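Myosin-I heavy chain (Dictyostelium discoideum, PDB 5EJR) is an actin-based ATPase motor that acts early in phagocytosis and in adhesion, the chain here being the MF2 MyTH4-FERM module of its tail. Local coordinates at residues 229-234 with 271-276; 256-261 with 289-294; 344-349 with 391-396. One frame throughout, in Å; residues are numbered along the deposited sequence.

How the interactions relate
Interactions 1 and 2 belong to the same RA-like, ubiquitin-clan lobe of the FERM region, with centres 16 Å apart, and their segments alternate along the chain. They meet at Phe292: its CE2 lies 3.7 Å from Ile274 CD1 and its CE1 4.0 Å from Ile232 CD1, so the helix starts of interaction 1 pack against the strand pair of interaction 2. Interaction 3 lies in the helical FERM lobe that follows. Its centre is 45 Å from that of interaction 1 and 34 Å from that of interaction 2, with nearest atoms about 29 Å and about 19 Å away, and it touches neither. The bound 1,2-ethanediol, probably from the crystallisation liquor, sits beside interaction 2.

Interaction 1 (229-234 with 271-276); sequences YTTIRE and TDMIYD
Ile232 and Ile274 cross at about a right angle, with Ile232 CD1 3.9 Å from Ile274 CB. Each belongs to the first turn of a helix in the ubiquitin-like RA lobe of the FERM region, and a single backbone bridge between Thr231 and Met273 ties the two helix starts together. Its bonds run from Ile274 N to Thr230 O and from Ile232 N to Asp272 O, both 2.9 Å long, the first nearly straight at 165°. With Ile274 CG1 anti to its backbone N (chi1 178°), CG2 falls between the backbone N and the carbonyl carbon, where it lies 3.2 Å from Thr230 O and 3.9 Å from Thr230 CB. Ile232 CG1 lies alongside Asp272, the two side chains pointing the same way. Thr231 and Glu234 form a capping box: Thr231 OG1 accepts from Glu234 N at 3.3 Å, while Thr231 N returns a bond to Glu234 OE1 from above the carboxylate plane. Met273 bends at chi2 and chi3, bringing CE near the edge of the Tyr229 ring, but this is one of two deposited conformers and the contact is doubtful. A water donates to Thr230 O at 2.9 Å and accepts from Tyr275 N at 3.2 Å.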
loop_
_atom_site.group_PDB
_atom_site.type_symbol
_atom_site.label_atom_id
_atom_site.label_comp_id
_atom_site.label_asym_id
_atom_site.label_seq_id
_atom_site.Cartn_x
_atom_site.Cartn_y
_atom_site.Cartn_z
ATOM N N TYR A 229 3.677 6.037 -9.823
ATOM C CA TYR A 229 4.560 4.922 -9.569
ATOM C C TYR A 229 5.382 5.038 -8.285
ATOM O O TYR A 229 6.340 4.288 -8.120
ATOM C CB TYR A 229 5.462 4.712 -10.796
ATOM C CG TYR A 229 4.683 4.519 -12.090
ATOM C CD1 TYR A 229 4.047 3.315 -12.370
ATOM C CD2 TYR A 229 4.557 5.554 -13.014
ATOM C CE1 TYR A 229 3.352 3.120 -13.566
ATOM C CE2 TYR A 229 3.829 5.384 -14.199
ATOM C CZ TYR A 229 3.237 4.161 -14.471
ATOM O OH TYR A 229 2.508 3.977 -15.618
ATOM N N THR A 230 5.009 5.935 -7.365
ATOM C CA THR A 230 5.791 6.076 -6.126
ATOM C C THR A 230 5.732 4.803 -5.270
ATOM O O THR A 230 4.642 4.296 -4.977
ATOM C CB THR A 230 5.387 7.337 -5.362
ATOM O OG1 THR A 230 5.582 8.469 -6.217
ATOM C CG2 THR A 230 6.209 7.538 -4.066
ATOM N N THR A 231 6.904 4.314 -4.855
ATOM C CA THR A 231 6.965 3.160 -3.954
ATOM C C THR A 231 6.913 3.624 -2.493
ATOM O O THR A 231 7.207 4.787 -2.172
ATOM C CB THR A 231 8.236 2.339 -4.169
ATOM O OG1 THR A 231 9.361 3.151 -3.838
ATOM C CG2 THR A 231 8.340 1.742 -5.565
ATOM N N ILE A 232 6.606 2.689 -1.593
ATOM C CA ILE A 232 6.573 2.947 -0.154
ATOM C C ILE A 232 7.984 3.345 0.340
ATOM O O ILE A 232 8.104 4.222 1.198
ATOM C CB ILE A 232 5.935 1.716 0.554
ATOM C CG1 ILE A 232 4.427 1.625 0.172
ATOM C CG2 ILE A 232 6.162 1.698 2.099
ATOM C CD1 ILE A 232 3.418 2.676 0.819
ATOM N N ARG A 233 9.042 2.790 -0.298
ATOM C CA ARG A 233 10.425 3.124 0.060
ATOM C C ARG A 233 10.720 4.582 -0.221
ATOM O O ARG A 233 11.305 5.251 0.634
ATOM C CB ARG A 233 11.449 2.212 -0.625
ATOM C CG ARG A 233 12.909 2.461 -0.198
ATOM C CD ARG A 233 13.193 2.068 1.261
ATOM N NE ARG A 233 13.247 3.226 2.159
ATOM C CZ ARG A 233 13.323 3.153 3.490
ATOM N NH1 ARG A 233 13.314 1.973 4.102
ATOM N NH2 ARG A 233 13.383 4.257 4.217
ATOM N N GLU A 234 10.274 5.089 -1.388
ATOM C CA GLU A 234 10.454 6.495 -1.779
ATOM C C GLU A 234 9.702 7.456 -0.870
ATOM O O GLU A 234 10.283 8.471 -0.496
ATOM C CB GLU A 234 10.085 6.737 -3.267
ATOM C CG GLU A 234 11.005 6.004 -4.240
ATOM C CD GLU A 234 10.524 5.871 -5.678
ATOM O OE1 GLU A 234 9.292 5.889 -5.910
ATOM O OE2 GLU A 234 11.385 5.702 -6.574
ATOM N N THR A 271 8.548 -2.232 -1.280
ATOM C CA THR A 271 8.464 -2.375 -2.743
ATOM C C THR A 271 7.071 -2.187 -3.275
ATOM O O THR A 271 6.901 -2.180 -4.496
ATOM C CB THR A 271 9.030 -3.709 -3.237
ATOM O OG1 THR A 271 8.371 -4.780 -2.556
ATOM C CG2 THR A 271 10.544 -3.787 -3.133
ATOM N N ASP A 272 6.063 -2.052 -2.395
ATOM C CA ASP A 272 4.714 -1.852 -2.892
ATOM C C ASP A 272 4.584 -0.420 -3.460
ATOM O O ASP A 272 5.307 0.493 -3.022
ATOM C CB ASP A 272 3.684 -1.995 -1.758
ATOM C CG ASP A 272 3.317 -3.389 -1.281
ATOM O OD1 ASP A 272 3.901 -4.380 -1.801
ATOM O OD2 ASP A 272 2.447 -3.495 -0.379
ATOM N N MET A 273 3.627 -0.246 -4.386
ATOM C CA MET A 273 3.247 1.041 -4.969
ATOM C C MET A 273 2.278 1.619 -3.986
ATOM O O MET A 273 1.321 0.933 -3.622
ATOM C CB MET A 273 2.514 0.845 -6.311
ATOM C CG MET A 273 3.368 0.243 -7.374
ATOM S SD MET A 273 4.988 1.019 -7.395
ATOM C CE MET A 273 5.250 1.080 -9.095
ATOM N N ILE A 274 2.507 2.863 -3.541
ATOM C CA ILE A 274 1.587 3.498 -2.566
ATOM C C ILE A 274 0.133 3.528 -3.063
ATOM O O ILE A 274 -0.775 3.217 -2.289
ATOM C CB ILE A 274 2.066 4.898 -2.058
ATOM C CG1 ILE A 274 1.035 5.524 -1.086
ATOM C CG2 ILE A 274 2.425 5.842 -3.219
ATOM C CD1 ILE A 274 1.576 6.595 -0.180
ATOM N N TYR A 275 -0.070 3.792 -4.364
ATOM C CA TYR A 275 -1.426 3.818 -4.925
ATOM C C TYR A 275 -2.081 2.433 -4.956
ATOM O O TYR A 275 -3.296 2.350 -4.752
ATOM C CB TYR A 275 -1.453 4.517 -6.288
ATOM C CG TYR A 275 -1.513 6.034 -6.188
ATOM C CD1 TYR A 275 -2.446 6.664 -5.368
ATOM C CD2 TYR A 275 -0.676 6.836 -6.955
ATOM C CE1 TYR A 275 -2.519 8.056 -5.287
ATOM C CE2 TYR A 275 -0.742 8.228 -6.884
ATOM C CZ TYR A 275 -1.670 8.832 -6.053
ATOM O OH TYR A 275 -1.738 10.197 -5.972
ATOM N N ASP A 276 -1.276 1.343 -5.110
ATOM C CA ASP A 276 -1.820 -0.026 -5.049
ATOM C C ASP A 276 -2.317 -0.328 -3.634
ATOM O O ASP A 276 -3.344 -0.979 -3.472
ATOM C CB ASP A 276 -0.799 -1.072 -5.512
ATOM C CG ASP A 276 -0.560 -1.122 -7.012
ATOM O OD1 ASP A 276 -1.420 -0.614 -7.772
ATOM O OD2 ASP A 276 0.473 -1.706 -7.433
HETATM O O HOH W 1 2.178 4.379 -6.547
#

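Interaction 2 (256-261 with 289-294); sequences SAVNET and EFYFQV. With EDO (1,2-ethanediol), chain C.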
loop_
_atom_site.group_PDB
_atom_site.type_symbol
_atom_site.label_atom_id
_atom_site.label_comp_id
_atom_site.label_asym_id
_atom_site.label_seq_id
_atom_site.Cartn_x
_atom_site.Cartn_y
_atom_site.Cartn_z
ATOM N N SER A 256 3.933 1.437 8.375
ATOM C CA SER A 256 2.878 0.499 8.737
ATOM C C SER A 256 1.490 1.088 8.397
ATOM O O SER A 256 1.283 2.308 8.478
ATOM C CB SER A 256 2.951 0.156 10.226
ATOM O OG SER A 256 4.116 -0.612 10.485
ATOM N N ALA A 257 0.559 0.223 8.006
ATOM C CA ALA A 257 -0.843 0.587 7.727
ATOM C C ALA A 257 -1.551 0.355 9.055
ATOM O O ALA A 257 -1.532 -0.763 9.569
ATOM C CB ALA A 257 -1.437 -0.313 6.648
ATOM N N VAL A 258 -2.068 1.415 9.657
ATOM C CA VAL A 258 -2.705 1.356 10.979
ATOM C C VAL A 258 -4.215 1.621 10.897
ATOM O O VAL A 258 -4.606 2.630 10.333
ATOM C CB VAL A 258 -2.021 2.374 11.959
ATOM C CG1 VAL A 258 -2.709 2.386 13.335
ATOM C CG2 VAL A 258 -0.519 2.110 12.094
ATOM N N ASN A 259 -5.044 0.736 11.492
ATOM C CA ASN A 259 -6.501 0.888 11.610
ATOM C C ASN A 259 -6.841 0.770 13.108
ATOM O O ASN A 259 -6.692 -0.301 13.693
ATOM C CB ASN A 259 -7.250 -0.171 10.782
ATOM C CG ASN A 259 -8.750 0.043 10.689
ATOM O OD1 ASN A 259 -9.423 0.397 11.669
ATOM N ND2 ASN A 259 -9.319 -0.201 9.503
ATOM N N GLU A 260 -7.244 1.878 13.729
ATOM C CA GLU A 260 -7.525 1.911 15.165
ATOM C C GLU A 260 -8.841 1.238 15.594
ATOM O O GLU A 260 -8.877 0.643 16.678
ATOM C CB GLU A 260 -7.462 3.348 15.695
ATOM C CG GLU A 260 -6.038 3.864 15.848
ATOM C CD GLU A 260 -5.890 5.309 16.283
ATOM O OE1 GLU A 260 -6.814 5.841 16.941
ATOM O OE2 GLU A 260 -4.831 5.904 15.984
ATOM N N THR A 261 -9.914 1.340 14.780
ATOM C CA THR A 261 -11.213 0.742 15.137
ATOM C C THR A 261 -11.128 -0.782 15.094
ATOM O O THR A 261 -11.665 -1.458 15.975
ATOM C CB THR A 261 -12.372 1.328 14.322
ATOM O OG1 THR A 261 -12.269 0.894 12.972
ATOM C CG2 THR A 261 -12.436 2.841 14.390
ATOM N N GLU A 289 -11.107 3.437 9.431
ATOM C CA GLU A 289 -10.149 4.050 8.513
ATOM C C GLU A 289 -8.677 3.651 8.759
ATOM O O GLU A 289 -8.217 3.646 9.904
ATOM C CB GLU A 289 -10.297 5.584 8.577
ATOM C CG GLU A 289 -9.976 6.286 7.268
ATOM C CD GLU A 289 -9.492 7.722 7.375
ATOM O OE1 GLU A 289 -8.482 7.965 8.076
ATOM O OE2 GLU A 289 -10.084 8.593 6.698
ATOM N N PHE A 290 -7.940 3.374 7.669
ATOM C CA PHE A 290 -6.505 3.088 7.723
ATOM C C PHE A 290 -5.717 4.367 7.490
ATOM O O PHE A 290 -6.134 5.238 6.723
ATOM C CB PHE A 290 -6.067 2.071 6.649
ATOM C CG PHE A 290 -6.282 0.610 6.957
ATOM C CD1 PHE A 290 -5.308 -0.128 7.623
ATOM C CD2 PHE A 290 -7.433 -0.048 6.529
ATOM C CE1 PHE A 290 -5.504 -1.485 7.906
ATOM C CE2 PHE A 290 -7.626 -1.407 6.806
ATOM C CZ PHE A 290 -6.663 -2.114 7.497
ATOM N N TYR A 291 -4.531 4.438 8.099
ATOM C CA TYR A 291 -3.586 5.514 7.876
ATOM C C TYR A 291 -2.169 4.970 7.902
ATOM O O TYR A 291 -1.931 3.922 8.498
ATOM C CB TYR A 291 -3.791 6.702 8.840
ATOM C CG TYR A 291 -3.480 6.410 10.289
ATOM C CD1 TYR A 291 -2.196 6.592 10.796
ATOM C CD2 TYR A 291 -4.481 6.020 11.173
ATOM C CE1 TYR A 291 -1.909 6.364 12.140
ATOM C CE2 TYR A 291 -4.208 5.794 12.522
ATOM C CZ TYR A 291 -2.921 5.972 13.003
ATOM O OH TYR A 291 -2.640 5.758 14.332
ATOM N N PHE A 292 -1.252 5.662 7.225
ATOM C CA PHE A 292 0.168 5.317 7.187
ATOM C C PHE A 292 0.891 5.967 8.355
ATOM O O PHE A 292 0.693 7.157 8.624
ATOM C CB PHE A 292 0.806 5.820 5.895
ATOM C CG PHE A 292 0.365 5.133 4.632
ATOM C CD1 PHE A 292 0.651 3.790 4.415
ATOM C CD2 PHE A 292 -0.264 5.847 3.620
ATOM C CE1 PHE A 292 0.284 3.166 3.229
ATOM C CE2 PHE A 292 -0.656 5.212 2.439
ATOM C CZ PHE A 292 -0.363 3.882 2.243
ATOM N N GLN A 293 1.743 5.188 9.040
ATOM C CA GLN A 293 2.537 5.682 10.157
ATOM C C GLN A 293 4.019 5.264 9.995
ATOM O O GLN A 293 4.306 4.098 9.738
ATOM C CB GLN A 293 1.935 5.204 11.481
ATOM C CG GLN A 293 2.796 5.417 12.733
ATOM C CD GLN A 293 2.265 4.620 13.911
ATOM O OE1 GLN A 293 2.421 3.406 13.984
ATOM N NE2 GLN A 293 1.685 5.280 14.897
ATOM N N VAL A 294 4.929 6.230 10.081
ATOM C CA VAL A 294 6.364 5.979 10.027
ATOM C C VAL A 294 6.738 5.361 11.369
ATOM O O VAL A 294 6.258 5.791 12.421
ATOM C CB VAL A 294 7.207 7.237 9.674
ATOM C CG1 VAL A 294 8.688 7.050 10.018
ATOM C CG2 VAL A 294 7.059 7.581 8.193
HETATM C C1 EDO C . -2.763 7.826 5.094
HETATM O O1 EDO C . -2.272 8.447 6.288
HETATM C C2 EDO C . -3.633 8.780 4.236
HETATM O O2 EDO C . -3.328 8.548 2.857
#
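Val258 overlaps one face of the Tyr291 ring, its CB 3.8 Å above the ring plane and displaced toward the rim, a CH-pi contact. The two side chains run side by side, and Val258 CG1 reaches Tyr291 CZ at 3.6 Å. Tyr291 takes the crowded position, CG between the backbone N and the carbonyl carbon (chi1 67°), and from there the ring end comes nearer strand 253-259. The hydroxyl OH donates to Glu260 OE2 at 2.7 Å, and OE2 accepts through its anti lone pair, with carboxylate and ring planes 78° apart. Arg215 adds a cation-pi contact to this ring.

These residues join strands 253-259 and 290-296, antiparallel neighbours in the sheet of the ubiquitin-like FERM lobe. Ser256 with Gln293 and Val258 with Tyr291 are hydrogen-bonded pairs. The bond from Val258 N to Tyr291 O is 2.8 Å long.

On the other face of the sheet, Asn259 crosses Phe290 at about a right angle. Its CB sits 3.7 Å from the centroid of the Phe290 ring, and ND2 stands 3.4 Å above the ring plane, offset toward the rim, the amide nearly perpendicular to the ring at 87°. That amide is held from outside, ND2 by Lys287 O and OD1 by Ala262 N, while Trp281 stacks on Phe290. Phe292 N donates a hydrogen bond to 1,2-ethanediol O1 at 3.1 Å; the diol also hydrogen-bonds Lys213 O.

Interaction 3 (344-349 with 391-396); sequences SSIIAA and ESQIFE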
loop_
_atom_site.group_PDB
_atom_site.type_symbol
_atom_site.label_atom_id
_atom_site.label_comp_id
_atom_site.label_asym_id
_atom_site.label_seq_id
_atom_site.Cartn_x
_atom_site.Cartn_y
_atom_site.Cartn_z
ATOM N N SER A 344 9.035 -2.829 36.790
ATOM C CA SER A 344 8.050 -1.872 36.266
ATOM C C SER A 344 8.081 -0.576 37.046
ATOM O O SER A 344 7.870 0.489 36.467
ATOM C CB SER A 344 6.639 -2.457 36.301
ATOM O OG SER A 344 6.500 -3.534 35.387
ATOM N N SER A 345 8.263 -0.675 38.364
ATOM C CA SER A 345 8.356 0.467 39.293
ATOM C C SER A 345 9.610 1.281 38.969
ATOM O O SER A 345 9.588 2.497 39.071
ATOM C CB SER A 345 8.437 -0.046 40.729
ATOM O OG SER A 345 7.144 -0.474 41.125
ATOM N N ILE A 346 10.705 0.613 38.574
ATOM C CA ILE A 346 11.949 1.330 38.179
ATOM C C ILE A 346 11.662 2.096 36.881
ATOM O O ILE A 346 12.052 3.256 36.752
ATOM C CB ILE A 346 13.159 0.335 38.042
ATOM C CG1 ILE A 346 13.571 -0.198 39.430
ATOM C CG2 ILE A 346 14.384 1.013 37.352
ATOM C CD1 ILE A 346 14.380 -1.569 39.444
ATOM N N ILE A 347 10.935 1.449 35.933
ATOM C CA ILE A 347 10.575 2.066 34.653
ATOM C C ILE A 347 9.698 3.270 34.905
ATOM O O ILE A 347 9.969 4.348 34.393
ATOM C CB ILE A 347 9.952 1.048 33.651
ATOM C CG1 ILE A 347 11.050 0.040 33.173
ATOM C CG2 ILE A 347 9.325 1.777 32.436
ATOM C CD1 ILE A 347 10.472 -1.374 32.659
ATOM N N ALA A 348 8.661 3.087 35.739
ATOM C CA ALA A 348 7.747 4.162 36.104
ATOM C C ALA A 348 8.537 5.312 36.735
ATOM O O ALA A 348 8.373 6.434 36.285
ATOM C CB ALA A 348 6.683 3.621 37.050
ATOM N N ALA A 349 9.522 5.019 37.641
ATOM C CA ALA A 349 10.356 6.073 38.264
ATOM C C ALA A 349 11.132 6.909 37.258
ATOM O O ALA A 349 11.132 8.135 37.374
ATOM C CB ALA A 349 11.286 5.501 39.329
ATOM N N GLU A 391 7.389 5.240 44.673
ATOM C CA GLU A 391 8.005 6.166 45.619
ATOM C C GLU A 391 9.361 5.600 46.126
ATOM O O GLU A 391 10.359 6.327 46.160
ATOM C CB GLU A 391 7.009 6.452 46.766
ATOM C CG GLU A 391 7.548 7.289 47.895
ATOM C CD GLU A 391 6.449 7.479 48.921
ATOM O OE1 GLU A 391 6.190 6.510 49.662
ATOM O OE2 GLU A 391 5.738 8.507 48.866
ATOM N N SER A 392 9.415 4.309 46.421
ATOM C CA SER A 392 10.657 3.658 46.858
ATOM C C SER A 392 11.790 3.701 45.787
ATOM O O SER A 392 12.942 3.956 46.128
ATOM C CB SER A 392 10.388 2.235 47.333
ATOM O OG SER A 392 9.678 2.249 48.560
ATOM N N GLN A 393 11.455 3.482 44.512
ATOM C CA GLN A 393 12.449 3.511 43.427
ATOM C C GLN A 393 12.958 4.914 43.136
ATOM O O GLN A 393 14.141 5.085 42.792
ATOM C CB GLN A 393 11.932 2.817 42.159
ATOM C CG GLN A 393 11.629 1.330 42.408
ATOM C CD GLN A 393 12.832 0.569 42.928
ATOM O OE1 GLN A 393 13.986 0.817 42.541
ATOM N NE2 GLN A 393 12.597 -0.319 43.881
ATOM N N ILE A 394 12.066 5.923 43.298
ATOM C CA ILE A 394 12.399 7.336 43.120
ATOM C C ILE A 394 13.522 7.746 44.118
ATOM O O ILE A 394 14.428 8.490 43.725
ATOM C CB ILE A 394 11.135 8.242 43.147
ATOM C CG1 ILE A 394 10.312 8.022 41.841
ATOM C CG2 ILE A 394 11.503 9.732 43.332
ATOM C CD1 ILE A 394 8.953 8.692 41.768
ATOM N N PHE A 395 13.500 7.190 45.369
ATOM C CA PHE A 395 14.557 7.395 46.382
ATOM C C PHE A 395 15.940 6.912 45.882
ATOM O O PHE A 395 16.962 7.424 46.336
ATOM C CB PHE A 395 14.253 6.606 47.665
ATOM C CG PHE A 395 13.069 7.068 48.481
ATOM C CD1 PHE A 395 12.833 8.421 48.694
ATOM C CD2 PHE A 395 12.225 6.151 49.088
ATOM C CE1 PHE A 395 11.738 8.842 49.457
ATOM C CE2 PHE A 395 11.124 6.574 49.836
ATOM C CZ PHE A 395 10.889 7.913 50.012
ATOM N N GLU A 396 15.965 5.894 44.998
ATOM C CA GLU A 396 17.209 5.320 44.479
ATOM C C GLU A 396 17.675 5.983 43.184
ATOM O O GLU A 396 18.730 5.632 42.659
ATOM C CB GLU A 396 17.091 3.797 44.339
ATOM C CG GLU A 396 17.015 3.094 45.684
ATOM C CD GLU A 396 16.875 1.587 45.633
ATOM O OE1 GLU A 396 17.779 0.922 45.075
ATOM O OE2 GLU A 396 15.887 1.066 46.201
#
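The carboxamide of Gln393 has Ile346 above its plane: Ile346 CG1 stands 3.3 Å from Gln393 OE1 and 3.7 Å from Gln393 CD, with CD1 of the isoleucine on the same side and farther out. The oxygen end of the amide therefore carries this meeting, by van der Waals contact with aliphatic carbon, as the two side chains cross obliquely. The other flat group nearby, the Phe395 ring, does not reach across; one of its faces is covered from within its own segment by Glu391 O, 3.5 Å above the ring plane and offset toward the rim.

The bend in Gln393 explains its position. CG lies anti to the carbonyl carbon (chi1 -62°), with Gln393 CG against Ser345 CB at 3.9 Å; chi2 of -57° then turns CD toward Ile346. Nearer the backbone, Gln393 CB is 4.0 Å from Ala349 CB.

This is helix-to-helix packing in the helical middle lobe of the FERM region, where Gln393 and Ile394 of helix 383-394 rest on helix 341-355. Ser345, Ile346 and Ala349 form the receiving surface. No hydrogen bond crosses between the segments, and the area buried is modest, 205 Å² summed over both sides. Ser345 OG instead bonds back to Glu341 O within its own helix. Earlier in helix 383-394, Trp386 and Met389 also touch Ser345, while Leu412 of helix 402-416 packs on Ile346.

One step after Gln393, Ile394 comes in from the side and turns its branch toward the same alanine. Its CG1, anti to the carbonyl carbon, touches Ala349 CB at 3.7 Å, and Leu362 meets the Ile394 side chain from a loop.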